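Local coordinates for penicillin-binding protein 2B (Streptococcus pneumoniae, PDB 2WAD) that probably cross-links peptidoglycan strands as a penicillin-binding transpeptidase, serving the elongation machinery that builds the peripheral cell wall of the pneumococcus, at residues A[658-661]-A[662-665]; A[321-324]-A[325-329]; A[420-423]-A[424-428]. All coordinates share one frame; numbering follows the deposited sequence.

Interaction 1: residues A[658-661]-A[662-665]; sequences TKNV and GPAI. Unlike the reference sequence in segment 658-661: Lys-659 (reference Asn), Asn-660 (reference Gly). Unlike the reference sequence in segment 662-665: Ala-664 (reference Ser).
An Asn N-cap opens helix 661-676, the C-terminal helix of the transpeptidase domain, where Asn-660 reaches past Val-661 to the backbone of Gly-662. The capping bond runs from Gly-662 N to Asn-660 OD1, 3.0 Å long with an N-H...O angle of 148°, and the donor lies in the plane of the side-chain carbonyl. With CG trans to the backbone N (chi1 -164°), the short amide side chain leads forward along the first turn instead of back along the loop. Asparagine suits the place because its carbonyl oxygen satisfies an N-H for which no preceding helical turn supplies an acceptor. Gly-662 and Pro-663 suit it too: the glycine brings no side chain to the crossing of the Asn-660 amide and the proline ring, and the proline has no N-H that would need a cap. Pro-663 CD comes within 3.3 Å of Asn-660 OD1.

The side chain of Asn-660 is about 9 Å from that of Ser-386, the presumed acyl-ester nucleophile, and touches Thr-632. The first turn is tied by the bond from Ile-665 N to Val-661 O, 2.8 Å. Beside it, the buried side chains of Val-661 and Ile-665 both touch Phe-651, and Val-661 CG2 meets Ile-665 CD1 at 3.9 Å.

Interaction 2: residues A[321-324]-A[325-329]; sequences DALL and KSYFN
Four successive i to i+4 bonds link residues 321-324 to 325-329 in a regular stretch of helix 314-334. Lys-325 N donates to Asp-321 O, Ser-326 N to Ala-322 O, Tyr-327 N to Leu-323 O and Phe-328 N to Leu-324 O. The shortest of them, from Ser-326 N to Ala-322 O, measures 2.7 Å. The longest, from Lys-325 N to Asp-321 O, measures 3.0 Å.

The main side-chain contact joins Leu-323 and Tyr-327, one turn apart. The two lie side by side and point the same way, and Leu-323 CD1 rests against Tyr-327 CE2 at 3.6 Å. With CG trans to the backbone N (chi1 -173°) Leu-323 stands out from the helix, and the ring of Tyr-327 leans back toward the N-terminal end to meet CD1. The tyrosine ring presents its edge to the backbone, with CD2 3.5 Å from Leu-323 O, near the ring plane. Its hydroxyl extends beyond this apolar patch to hydrogen-bond Asp-668, so tyrosine serves both an oily flank and a polar end. Lys-325, with its chain extended beyond CG, and Ser-326 occupy the exposed side, as suits polar residues.

The helix is amphipathic: one flank meets helix 661-676, another packs on the sheet, and a third is exposed. Leu-323 and Tyr-327 face helix 661-676, on which they touch Asp-668, Ile-669, Ala-664 and Ile-665. Phe-328 meets the ring of Phe-651, in a loop. Leu-324 and Phe-328 pack on strands 342-348 and 355-363 of the central antiparallel sheet, while Asp-321 OD2 ties the helix to Ser-359 of strand 355-363.

Interaction 3: residues A[420-423]-A[424-428]; sequences PIYS and WYKLA. Unlike the reference sequence in segment 420-423: Tyr-422 (reference Asn). Unlike the reference sequence in segment 424-428: Lys-426 (reference Thr), Leu-427 (reference Gln).
Ser-423 CB sits over one face of the Tyr-425 ring, 3.7 Å from the ring centroid and 17° off its normal, a CH-pi contact that the small serine allows. Tyr-425 CG occupies the position between backbone N and carbonyl carbon (chi1 41°), which folds the ring back over the serine. On the surface, Tyr-422 CE1 meets Leu-427 CD2 at 3.6 Å, and Tyr-422 CB lies against the long aliphatic part of Lys-426, 3.9 Å from its CD.

The backbone closes with Lys-426 N donating to Ser-423 O at 3.1 Å, from well above the carbonyl plane. A water bridges the same two residues, accepting from Ser-423 N and donating to Lys-426 O.

Farther out, Tyr-425 OH is hydrogen-bonded to Asp-410, Ser-423 OG to the backbone N of Asn-445, and Trp-424 NE1 to the backbone O of Tyr-442, which fixes the loop to its surroundings. The side chain of Trp-424 is about 7 Å from that of Ser-386, the presumed nucleophile. The chain path is that of a type I beta turn (423-426) overlapped by a type II' turn (425-428), beside the active site of a penicillin-binding transpeptidase.

How the interactions relate
Interaction 1 opens helix 661-676 and interaction 2 lies within helix 314-334; the two helices meet where Ile-665 CG1 packs on Tyr-327 CG at 3.6 Å. Interaction 1 is mostly buried and joins a polar cap to aliphatic packing; interaction 2 is regular helix, apolar inward and polar outward. Interaction 3 stands apart, its nearest atoms about 9 Å from interaction 1 and about 20 Å from interaction 2. Being loop, it depends on turn bonds, a bridging water and aromatic contacts, with Ser-423 and Tyr-425 buried and Trp-424, Lys-426 and Leu-427 on the surface. Interactions 1 and 3 both approach Ser-386, in a protein whose active site is highly flexible, whereas interaction 2 lies away from it.

Interaction 1: residues A[658-661]-A[662-665]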
ATOM      1  N   THR A 658     -18.588 -20.167 -22.626  1.00 78.40           N
ATOM      2  CA  THR A 658     -18.963 -19.665 -23.950  1.00 76.73           C
ATOM      3  C   THR A 658     -18.323 -18.335 -24.385  1.00 74.24           C
ATOM      4  O   THR A 658     -18.135 -18.101 -25.578  1.00 74.61           O
ATOM      5  CB  THR A 658     -20.502 -19.661 -24.161  1.00 78.38           C
ATOM      6  OG1 THR A 658     -21.090 -18.497 -23.563  1.00 78.09           O
ATOM      7  CG2 THR A 658     -21.135 -20.928 -23.575  1.00 78.20           C
ATOM      8  N   LYS A 659     -17.977 -17.458 -23.447  1.00 69.45           N
ATOM      9  CA  LYS A 659     -17.081 -16.359 -23.795  1.00 66.61           C
ATOM     10  C   LYS A 659     -16.152 -15.990 -22.636  1.00 63.37           C
ATOM     11  O   LYS A 659     -16.568 -16.033 -21.483  1.00 64.61           O
ATOM     12  CB  LYS A 659     -17.861 -15.135 -24.277  1.00 67.39           C
ATOM     13  CG  LYS A 659     -18.642 -14.440 -23.175  1.00 68.20           C
ATOM     14  CD  LYS A 659     -19.094 -13.044 -23.579  1.00 71.05           C
ATOM     15  CE  LYS A 659     -20.247 -12.596 -22.688  1.00 72.92           C
ATOM     16  NZ  LYS A 659     -20.234 -13.384 -21.413  1.00 78.37           N
ATOM     17  N   ASN A 660     -14.904 -15.635 -22.935  1.00 58.74           N
ATOM     18  CA  ASN A 660     -13.922 -15.283 -21.895  1.00 54.40           C
ATOM     19  C   ASN A 660     -13.693 -13.777 -21.862  1.00 49.00           C
ATOM     20  O   ASN A 660     -13.029 -13.220 -22.729  1.00 48.46           O
ATOM     21  CB  ASN A 660     -12.580 -16.005 -22.112  1.00 54.50           C
ATOM     22  CG  ASN A 660     -11.675 -15.973 -20.872  1.00 55.94           C
ATOM     23  OD1 ASN A 660     -11.426 -14.921 -20.268  1.00 53.47           O
ATOM     24  ND2 ASN A 660     -11.220 -17.148 -20.460  1.00 56.76           N
ATOM     25  N   VAL A 661     -14.246 -13.112 -20.859  1.00 45.09           N
ATOM     26  CA  VAL A 661     -14.164 -11.650 -20.802  1.00 40.90           C
ATOM     27  C   VAL A 661     -12.790 -11.116 -20.402  1.00 39.68           C
ATOM     28  O   VAL A 661     -12.542  -9.921 -20.516  1.00 38.09           O
ATOM     29  CB  VAL A 661     -15.259 -11.050 -19.899  1.00 42.63           C
ATOM     30  CG1 VAL A 661     -16.663 -11.518 -20.366  1.00 41.32           C
ATOM     31  CG2 VAL A 661     -15.051 -11.444 -18.435  1.00 38.84           C
ATOM     32  N   GLY A 662     -11.880 -11.989 -19.981  1.00 37.35           N
ATOM     33  CA  GLY A 662     -10.570 -11.531 -19.510  1.00 37.88           C
ATOM     34  C   GLY A 662      -9.827 -10.691 -20.533  1.00 33.76           C
ATOM     35  O   GLY A 662      -9.498  -9.549 -20.271  1.00 36.24           O
ATOM     36  N   PRO A 663      -9.547 -11.256 -21.706  1.00 34.39           N
ATOM     37  CA  PRO A 663      -8.894 -10.534 -22.797  1.00 35.57           C
ATOM     38  C   PRO A 663      -9.654  -9.272 -23.205  1.00 35.66           C
ATOM     39  O   PRO A 663      -9.034  -8.271 -23.566  1.00 37.72           O
ATOM     40  CB  PRO A 663      -8.929 -11.543 -23.954  1.00 38.99           C
ATOM     41  CG  PRO A 663      -8.997 -12.907 -23.261  1.00 37.60           C
ATOM     42  CD  PRO A 663      -9.743 -12.695 -21.999  1.00 34.80           C
ATOM     43  N   ALA A 664     -10.985  -9.295 -23.119  1.00 35.93           N
ATOM     44  CA  ALA A 664     -11.789  -8.151 -23.572  1.00 34.46           C
ATOM     45  C   ALA A 664     -11.659  -7.007 -22.571  1.00 32.54           C
ATOM     46  O   ALA A 664     -11.581  -5.830 -22.941  1.00 34.64           O
ATOM     47  CB  ALA A 664     -13.263  -8.553 -23.755  1.00 33.01           C
ATOM     48  N   ILE A 665     -11.619  -7.343 -21.292  1.00 31.32           N
ATOM     49  CA  ILE A 665     -11.346  -6.322 -20.278  1.00 33.35           C
ATOM     50  C   ILE A 665      -9.961  -5.708 -20.481  1.00 32.47           C
ATOM     51  O   ILE A 665      -9.835  -4.488 -20.545  1.00 31.47           O
ATOM     52  CB  ILE A 665     -11.507  -6.856 -18.838  1.00 33.85           C
ATOM     53  CG1 ILE A 665     -12.959  -7.293 -18.603  1.00 34.75           C
ATOM     54  CG2 ILE A 665     -11.116  -5.779 -17.830  1.00 33.04           C
ATOM     55  CD1 ILE A 665     -13.125  -8.243 -17.418  1.00 31.98           C
TER

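Interaction 2: residues A[321-324]-A[325-329]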
ATOM      1  N   ASP A 321     -12.365   1.627 -13.019  1.00 36.77           N
ATOM      2  CA  ASP A 321     -13.366   1.210 -12.028  1.00 34.95           C
ATOM      3  C   ASP A 321     -14.739   0.939 -12.676  1.00 34.91           C
ATOM      4  O   ASP A 321     -15.392  -0.060 -12.387  1.00 37.43           O
ATOM      5  CB  ASP A 321     -13.509   2.307 -10.952  1.00 35.44           C
ATOM      6  CG  ASP A 321     -12.280   2.441 -10.039  1.00 38.56           C
ATOM      7  OD1 ASP A 321     -12.239   3.403  -9.258  1.00 41.03           O
ATOM      8  OD2 ASP A 321     -11.345   1.604 -10.036  1.00 43.91           O
ATOM      9  N   ALA A 322     -15.184   1.818 -13.572  1.00 36.31           N
ATOM     10  CA  ALA A 322     -16.488   1.677 -14.240  1.00 35.49           C
ATOM     11  C   ALA A 322     -16.518   0.456 -15.136  1.00 34.49           C
ATOM     12  O   ALA A 322     -17.489  -0.310 -15.118  1.00 36.39           O
ATOM     13  CB  ALA A 322     -16.863   2.957 -15.041  1.00 35.17           C
ATOM     14  N   LEU A 323     -15.452   0.265 -15.908  1.00 34.31           N
ATOM     15  CA  LEU A 323     -15.332  -0.905 -16.779  1.00 33.75           C
ATOM     16  C   LEU A 323     -15.463  -2.191 -15.957  1.00 36.79           C
ATOM     17  O   LEU A 323     -16.294  -3.072 -16.265  1.00 34.87           O
ATOM     18  CB  LEU A 323     -13.988  -0.857 -17.523  1.00 35.41           C
ATOM     19  CG  LEU A 323     -13.726  -1.894 -18.616  1.00 39.79           C
ATOM     20  CD1 LEU A 323     -14.652  -1.574 -19.808  1.00 38.23           C
ATOM     21  CD2 LEU A 323     -12.269  -1.841 -19.031  1.00 36.76           C
ATOM     22  N   LEU A 324     -14.659  -2.300 -14.895  1.00 34.80           N
ATOM     23  CA  LEU A 324     -14.668  -3.536 -14.101  1.00 37.66           C
ATOM     24  C   LEU A 324     -16.061  -3.754 -13.521  1.00 35.14           C
ATOM     25  O   LEU A 324     -16.570  -4.866 -13.462  1.00 36.05           O
ATOM     26  CB  LEU A 324     -13.627  -3.523 -12.975  1.00 35.88           C
ATOM     27  CG  LEU A 324     -12.245  -4.132 -13.192  1.00 43.54           C
ATOM     28  CD1 LEU A 324     -11.642  -3.840 -14.557  1.00 34.09           C
ATOM     29  CD2 LEU A 324     -11.320  -3.687 -12.037  1.00 34.63           C
ATOM     30  N   LYS A 325     -16.677  -2.671 -13.081  1.00 38.33           N
ATOM     31  CA  LYS A 325     -18.002  -2.788 -12.518  1.00 39.90           C
ATOM     32  C   LYS A 325     -19.027  -3.169 -13.603  1.00 36.58           C
ATOM     33  O   LYS A 325     -19.898  -4.015 -13.392  1.00 34.68           O
ATOM     34  CB  LYS A 325     -18.362  -1.491 -11.781  1.00 42.67           C
ATOM     35  CG  LYS A 325     -19.264  -1.760 -10.582  1.00 51.18           C
ATOM     36  CD  LYS A 325     -19.740  -0.497  -9.893  1.00 64.56           C
ATOM     37  CE  LYS A 325     -20.675  -0.897  -8.756  1.00 74.99           C
ATOM     38  NZ  LYS A 325     -21.175   0.279  -7.978  1.00 77.32           N
ATOM     39  N   SER A 326     -18.887  -2.588 -14.784  1.00 34.38           N
ATOM     40  CA  SER A 326     -19.741  -2.973 -15.900  1.00 36.03           C
ATOM     41  C   SER A 326     -19.638  -4.463 -16.287  1.00 36.15           C
ATOM     42  O   SER A 326     -20.635  -5.198 -16.300  1.00 34.34           O
ATOM     43  CB  SER A 326     -19.482  -2.044 -17.093  1.00 35.63           C
ATOM     44  OG  SER A 326     -20.193  -2.529 -18.215  1.00 37.94           O
ATOM     45  N   TYR A 327     -18.423  -4.925 -16.578  1.00 33.88           N
ATOM     46  CA  TYR A 327     -18.198  -6.341 -16.805  1.00 34.52           C
ATOM     47  C   TYR A 327     -18.608  -7.272 -15.662  1.00 33.42           C
ATOM     48  O   TYR A 327     -19.256  -8.305 -15.876  1.00 34.73           O
ATOM     49  CB  TYR A 327     -16.737  -6.617 -17.197  1.00 32.54           C
ATOM     50  CG  TYR A 327     -16.401  -6.399 -18.652  1.00 36.29           C
ATOM     51  CD1 TYR A 327     -16.567  -7.420 -19.589  1.00 30.72           C
ATOM     52  CD2 TYR A 327     -15.903  -5.173 -19.095  1.00 35.42           C
ATOM     53  CE1 TYR A 327     -16.234  -7.216 -20.915  1.00 38.57           C
ATOM     54  CE2 TYR A 327     -15.565  -4.969 -20.411  1.00 30.70           C
ATOM     55  CZ  TYR A 327     -15.731  -5.990 -21.319  1.00 34.49           C
ATOM     56  OH  TYR A 327     -15.378  -5.770 -22.635  1.00 37.44           O
ATOM     57  N   PHE A 328     -18.232  -6.957 -14.433  1.00 34.71           N
ATOM     58  CA  PHE A 328     -18.608  -7.878 -13.348  1.00 35.81           C
ATOM     59  C   PHE A 328     -20.120  -8.045 -13.193  1.00 34.99           C
ATOM     60  O   PHE A 328     -20.579  -9.152 -12.958  1.00 36.28           O
ATOM     61  CB  PHE A 328     -18.020  -7.475 -11.981  1.00 35.56           C
ATOM     62  CG  PHE A 328     -17.923  -8.635 -11.014  1.00 35.17           C
ATOM     63  CD1 PHE A 328     -16.805  -9.460 -11.004  1.00 35.39           C
ATOM     64  CD2 PHE A 328     -18.960  -8.926 -10.139  1.00 33.06           C
ATOM     65  CE1 PHE A 328     -16.715 -10.546 -10.133  1.00 30.46           C
ATOM     66  CE2 PHE A 328     -18.897 -10.006  -9.259  1.00 32.64           C
ATOM     67  CZ  PHE A 328     -17.766 -10.828  -9.260  1.00 37.96           C
ATOM     68  N   ASN A 329     -20.888  -6.957 -13.263  1.00 34.30           N
ATOM     69  CA  ASN A 329     -22.348  -7.064 -13.177  1.00 35.55           C
ATOM     70  C   ASN A 329     -22.950  -7.855 -14.328  1.00 36.57           C
ATOM     71  O   ASN A 329     -23.896  -8.602 -14.130  1.00 35.34           O
ATOM     72  CB  ASN A 329     -23.013  -5.680 -13.107  1.00 37.57           C
ATOM     73  CG  ASN A 329     -23.041  -5.102 -11.694  1.00 38.41           C
ATOM     74  OD1 ASN A 329     -23.415  -5.772 -10.723  1.00 40.83           O
ATOM     75  ND2 ASN A 329     -22.629  -3.860 -11.577  1.00 33.91           N
TER

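Interaction 3: residues A[420-423]-A[424-428]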
ATOM      1  N   PRO A 420      -4.294 -38.449 -16.299  1.00 51.54           N
ATOM      2  CA  PRO A 420      -3.645 -37.924 -17.495  1.00 49.38           C
ATOM      3  C   PRO A 420      -3.873 -36.420 -17.591  1.00 49.78           C
ATOM      4  O   PRO A 420      -4.937 -35.942 -17.183  1.00 50.31           O
ATOM      5  CB  PRO A 420      -4.392 -38.613 -18.639  1.00 49.73           C
ATOM      6  CG  PRO A 420      -5.082 -39.757 -18.041  1.00 50.73           C
ATOM      7  CD  PRO A 420      -5.419 -39.337 -16.635  1.00 52.96           C
ATOM      8  N   ILE A 421      -2.882 -35.686 -18.099  1.00 47.21           N
ATOM      9  CA  ILE A 421      -2.992 -34.233 -18.236  1.00 45.95           C
ATOM     10  C   ILE A 421      -3.258 -33.848 -19.688  1.00 44.13           C
ATOM     11  O   ILE A 421      -2.507 -34.265 -20.587  1.00 41.09           O
ATOM     12  CB  ILE A 421      -1.693 -33.515 -17.758  1.00 46.44           C
ATOM     13  CG1 ILE A 421      -1.495 -33.672 -16.246  1.00 46.30           C
ATOM     14  CG2 ILE A 421      -1.720 -32.055 -18.119  1.00 41.30           C
ATOM     15  CD1 ILE A 421      -0.011 -33.758 -15.868  1.00 43.93           C
ATOM     16  N   TYR A 422      -4.290 -33.025 -19.892  1.00 43.52           N
ATOM     17  CA  TYR A 422      -4.692 -32.534 -21.222  1.00 42.23           C
ATOM     18  C   TYR A 422      -4.697 -31.011 -21.254  1.00 42.37           C
ATOM     19  O   TYR A 422      -4.615 -30.356 -20.206  1.00 39.59           O
ATOM     20  CB  TYR A 422      -6.115 -32.998 -21.575  1.00 45.16           C
ATOM     21  CG  TYR A 422      -6.286 -34.493 -21.665  1.00 46.37           C
ATOM     22  CD1 TYR A 422      -6.025 -35.168 -22.843  1.00 48.23           C
ATOM     23  CD2 TYR A 422      -6.686 -35.230 -20.561  1.00 54.26           C
ATOM     24  CE1 TYR A 422      -6.162 -36.538 -22.928  1.00 54.01           C
ATOM     25  CE2 TYR A 422      -6.822 -36.605 -20.637  1.00 53.23           C
ATOM     26  CZ  TYR A 422      -6.567 -37.256 -21.824  1.00 57.40           C
ATOM     27  OH  TYR A 422      -6.708 -38.635 -21.911  1.00 60.68           O
ATOM     28  N   SER A 423      -4.828 -30.456 -22.458  1.00 42.24           N
ATOM     29  CA  SER A 423      -5.005 -29.019 -22.627  1.00 42.21           C
ATOM     30  C   SER A 423      -6.498 -28.762 -22.829  1.00 41.45           C
ATOM     31  O   SER A 423      -7.286 -29.703 -22.809  1.00 42.54           O
ATOM     32  CB  SER A 423      -4.201 -28.528 -23.833  1.00 41.92           C
ATOM     33  OG  SER A 423      -2.810 -28.599 -23.554  1.00 41.88           O
ATOM     34  N   TRP A 424      -6.888 -27.509 -23.026  1.00 38.13           N
ATOM     35  CA  TRP A 424      -8.299 -27.164 -23.197  1.00 40.23           C
ATOM     36  C   TRP A 424      -8.925 -27.881 -24.400  1.00 39.88           C
ATOM     37  O   TRP A 424     -10.110 -28.169 -24.397  1.00 42.26           O
ATOM     38  CB  TRP A 424      -8.475 -25.645 -23.314  1.00 38.97           C
ATOM     39  CG  TRP A 424      -7.877 -25.009 -24.547  1.00 40.01           C
ATOM     40  CD1 TRP A 424      -6.619 -24.465 -24.673  1.00 37.66           C
ATOM     41  CD2 TRP A 424      -8.529 -24.795 -25.807  1.00 41.59           C
ATOM     42  NE1 TRP A 424      -6.460 -23.919 -25.929  1.00 38.48           N
ATOM     43  CE2 TRP A 424      -7.613 -24.125 -26.648  1.00 39.62           C
ATOM     44  CE3 TRP A 424      -9.798 -25.110 -26.309  1.00 47.91           C
ATOM     45  CZ2 TRP A 424      -7.930 -23.762 -27.957  1.00 43.52           C
ATOM     46  CZ3 TRP A 424     -10.107 -24.740 -27.623  1.00 43.74           C
ATOM     47  CH2 TRP A 424      -9.176 -24.073 -28.424  1.00 41.56           C
ATOM     48  N   TYR A 425      -8.114 -28.206 -25.399  1.00 41.54           N
ATOM     49  CA  TYR A 425      -8.588 -28.875 -26.610  1.00 44.47           C
ATOM     50  C   TYR A 425      -8.576 -30.417 -26.594  1.00 45.33           C
ATOM     51  O   TYR A 425      -8.931 -31.044 -27.585  1.00 42.14           O
ATOM     52  CB  TYR A 425      -7.783 -28.356 -27.805  1.00 45.69           C
ATOM     53  CG  TYR A 425      -6.291 -28.165 -27.583  1.00 45.51           C
ATOM     54  CD1 TYR A 425      -5.766 -26.898 -27.324  1.00 46.43           C
ATOM     55  CD2 TYR A 425      -5.407 -29.234 -27.674  1.00 46.32           C
ATOM     56  CE1 TYR A 425      -4.408 -26.696 -27.141  1.00 40.32           C
ATOM     57  CE2 TYR A 425      -4.037 -29.051 -27.497  1.00 43.69           C
ATOM     58  CZ  TYR A 425      -3.541 -27.780 -27.244  1.00 53.24           C
ATOM     59  OH  TYR A 425      -2.178 -27.592 -27.085  1.00 43.63           O
ATOM     60  N   LYS A 426      -8.153 -31.012 -25.480  1.00 45.67           N
ATOM     61  CA  LYS A 426      -8.203 -32.466 -25.263  1.00 47.42           C
ATOM     62  C   LYS A 426      -7.646 -33.283 -26.427  1.00 45.84           C
ATOM     63  O   LYS A 426      -6.486 -33.145 -26.803  1.00 41.89           O
ATOM     64  CB  LYS A 426      -9.633 -32.947 -24.942  1.00 49.00           C
ATOM     65  CG  LYS A 426     -10.407 -32.093 -23.952  1.00 50.91           C
ATOM     66  CD  LYS A 426      -9.748 -32.199 -22.591  1.00 64.23           C
ATOM     67  CE  LYS A 426     -10.491 -31.435 -21.507  1.00 71.23           C
ATOM     68  NZ  LYS A 426      -9.684 -31.442 -20.252  1.00 68.46           N
ATOM     69  N   LEU A 427      -8.508 -34.124 -26.996  1.00 47.71           N
ATOM     70  CA  LEU A 427      -8.143 -35.123 -27.990  1.00 48.74           C
ATOM     71  C   LEU A 427      -8.476 -34.652 -29.406  1.00 50.84           C
ATOM     72  O   LEU A 427      -8.137 -35.309 -30.405  1.00 51.22           O
ATOM     73  CB  LEU A 427      -8.859 -36.440 -27.643  1.00 49.98           C
ATOM     74  CG  LEU A 427      -8.464 -36.977 -26.258  1.00 54.99           C
ATOM     75  CD1 LEU A 427      -9.388 -38.054 -25.659  1.00 51.41           C
ATOM     76  CD2 LEU A 427      -7.008 -37.469 -26.345  1.00 54.00           C
ATOM     77  N   ALA A 428      -9.092 -33.476 -29.492  1.00 50.19           N
ATOM     78  CA  ALA A 428      -9.659 -32.974 -30.740  1.00 50.10           C
ATOM     79  C   ALA A 428      -8.726 -32.960 -31.954  1.00 49.47           C
ATOM     80  O   ALA A 428      -9.170 -33.216 -33.074  1.00 50.25           O
ATOM     81  CB  ALA A 428     -10.320 -31.591 -30.526  1.00 49.23           C
TER
HETATM   82  O   HOH W   1      -4.824 -32.071 -24.748  1.00 36.24           O